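Side-chain contact in malate dehydrogenase (Porphyromonas gingivalis, PDB 3FI9), which probably catalyses the NAD-dependent, reversible oxidation of malate to oxaloacetate: residues D69-E72 against A73-A77. Sequence-based numbering, arbitrary orientation.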
ATOM      1  N   ASP A  69      -8.573  19.211 -11.826  1.00 22.41           N
ATOM      2  CA  ASP A  69      -9.820  19.779 -12.337  1.00 23.62           C
ATOM      3  C   ASP A  69     -10.954  18.833 -11.991  1.00 24.00           C
ATOM      4  O   ASP A  69     -11.018  17.696 -12.491  1.00 24.15           O
ATOM      5  CB  ASP A  69      -9.782  19.953 -13.863  1.00 24.10           C
ATOM      6  CG  ASP A  69     -11.062  20.641 -14.411  1.00 26.70           C
ATOM      7  OD1 ASP A  69     -11.101  21.887 -14.504  1.00 32.69           O
ATOM      8  OD2 ASP A  69     -12.061  19.967 -14.660  1.00 26.52           O
ATOM      9  N   ILE A  70     -11.859  19.297 -11.138  1.00 24.51           N
ATOM     10  CA  ILE A  70     -12.911  18.420 -10.676  1.00 25.35           C
ATOM     11  C   ILE A  70     -13.852  17.954 -11.773  1.00 24.08           C
ATOM     12  O   ILE A  70     -14.309  16.856 -11.715  1.00 23.09           O
ATOM     13  CB  ILE A  70     -13.706  19.021  -9.493  1.00 26.12           C
ATOM     14  CG1 ILE A  70     -14.648  17.949  -8.943  1.00 26.59           C
ATOM     15  CG2 ILE A  70     -14.409  20.324  -9.876  1.00 26.88           C
ATOM     16  CD1 ILE A  70     -13.880  16.943  -8.049  1.00 29.40           C
ATOM     17  N   LYS A  71     -14.167  18.803 -12.759  1.00 23.82           N
ATOM     18  CA  LYS A  71     -15.022  18.369 -13.850  1.00 23.79           C
ATOM     19  C   LYS A  71     -14.385  17.193 -14.576  1.00 23.30           C
ATOM     20  O   LYS A  71     -15.048  16.225 -14.890  1.00 22.97           O
ATOM     21  CB  LYS A  71     -15.309  19.489 -14.876  1.00 24.54           C
ATOM     22  CG  LYS A  71     -16.396  19.045 -15.896  1.00 26.24           C
ATOM     23  CD  LYS A  71     -16.673  20.077 -17.015  1.00 27.81           C
ATOM     24  CE  LYS A  71     -17.835  19.583 -17.888  1.00 31.21           C
ATOM     25  NZ  LYS A  71     -18.346  20.686 -18.762  1.00 35.11           N
ATOM     26  N   GLU A  72     -13.096  17.293 -14.852  1.00 23.67           N
ATOM     27  CA  GLU A  72     -12.408  16.211 -15.564  1.00 23.84           C
ATOM     28  C   GLU A  72     -12.422  14.899 -14.782  1.00 22.45           C
ATOM     29  O   GLU A  72     -12.689  13.823 -15.340  1.00 23.41           O
ATOM     30  CB  GLU A  72     -10.963  16.631 -15.829  1.00 25.01           C
ATOM     31  CG  GLU A  72     -10.858  17.625 -16.960  1.00 29.65           C
ATOM     32  CD  GLU A  72      -9.425  17.995 -17.251  1.00 35.73           C
ATOM     33  OE1 GLU A  72      -8.537  17.575 -16.466  1.00 37.10           O
ATOM     34  OE2 GLU A  72      -9.197  18.701 -18.261  1.00 37.83           O
ATOM     35  N   ALA A  73     -12.176  15.020 -13.490  1.00 21.27           N
ATOM     36  CA  ALA A  73     -12.089  13.894 -12.543  1.00 21.52           C
ATOM     37  C   ALA A  73     -13.430  13.186 -12.381  1.00 21.73           C
ATOM     38  O   ALA A  73     -13.498  11.958 -12.340  1.00 20.72           O
ATOM     39  CB  ALA A  73     -11.601  14.410 -11.184  1.00 20.17           C
ATOM     40  N   LEU A  74     -14.504  13.963 -12.238  1.00 22.27           N
ATOM     41  CA  LEU A  74     -15.824  13.329 -12.041  1.00 22.52           C
ATOM     42  C   LEU A  74     -16.536  12.925 -13.335  1.00 22.06           C
ATOM     43  O   LEU A  74     -17.443  12.091 -13.337  1.00 22.46           O
ATOM     44  CB  LEU A  74     -16.705  14.215 -11.153  1.00 22.24           C
ATOM     45  CG  LEU A  74     -16.198  14.384  -9.713  1.00 23.72           C
ATOM     46  CD1 LEU A  74     -17.237  15.062  -8.865  1.00 20.79           C
ATOM     47  CD2 LEU A  74     -15.849  13.025  -9.133  1.00 25.64           C
ATOM     48  N   THR A  75     -16.138  13.489 -14.465  1.00 23.29           N
ATOM     49  CA  THR A  75     -16.762  13.058 -15.745  1.00 23.85           C
ATOM     50  C   THR A  75     -16.586  11.567 -16.029  1.00 24.45           C
ATOM     51  O   THR A  75     -15.463  11.073 -16.047  1.00 25.00           O
ATOM     52  CB  THR A  75     -16.252  13.934 -16.938  1.00 24.49           C
ATOM     53  OG1 THR A  75     -16.555  15.313 -16.648  1.00 22.80           O
ATOM     54  CG2 THR A  75     -16.933  13.531 -18.229  1.00 25.17           C
ATOM     55  N   ASP A  76     -17.697  10.856 -16.243  1.00 24.98           N
ATOM     56  CA  ASP A  76     -17.713   9.395 -16.444  1.00 24.51           C
ATOM     57  C   ASP A  76     -17.463   8.621 -15.134  1.00 23.77           C
ATOM     58  O   ASP A  76     -17.506   7.386 -15.130  1.00 24.93           O
ATOM     59  CB  ASP A  76     -16.689   8.940 -17.498  1.00 24.74           C
ATOM     60  CG  ASP A  76     -16.904   9.584 -18.865  1.00 29.67           C
ATOM     61  OD1 ASP A  76     -18.056   9.604 -19.351  1.00 31.83           O
ATOM     62  OD2 ASP A  76     -15.905  10.033 -19.470  1.00 31.50           O
ATOM     63  N   ALA A  77     -17.234   9.315 -14.019  1.00 23.74           N
ATOM     64  CA  ALA A  77     -17.003   8.609 -12.733  1.00 22.47           C
ATOM     65  C   ALA A  77     -18.233   7.790 -12.394  1.00 21.66           C
ATOM     66  O   ALA A  77     -19.334   8.327 -12.400  1.00 22.28           O
ATOM     67  CB  ALA A  77     -16.715   9.627 -11.601  1.00 22.12           C
TER
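Thr75 folds its hydroxyl back over the last turn of the short helix 70-74 onto the carbonyl oxygen of Lys71, where OG1 donates to Lys71 O at 2.5 Å, a modelled length too short to be taken literally. A chi1 of -58° puts OG1 beside its own backbone N and opposite the carbonyl carbon, on the side facing Lys71 O, which the amide also uses. That amide, Thr75 N, completes the grip on Lys71 O at 3.0 Å, with an N-H...O angle of 143°. The Lys71 side chain crosses that of Thr75 at a slant, and only its CG comes near, 3.8 Å from Thr75 OG1.

One face further round, Ile70 and Leu74 meet at an oblique angle: the CD1 end of Ile70 lies against the CG branch point of Leu74, 3.8 Å away. Ile70 CG1 points away from its backbone N (chi1 -172°), and chi2 of 78° then brings CD1 onto Leu74. Asp111 of helix 94-115 borders both side chains. In the Rossmann-type NAD-binding domain this single-turn helix links parallel strands 65-67 and 77-82, and a type II turn from Leu74 to Ala77 leads into the second.

At the opposite helix end, Asp69 is the N-cap: OD2 accepts from Glu72 N at 2.9 Å through its anti lone pair. Glu72 extends its carboxylate to Thr67, whose OG1 also bonds Asp69 N.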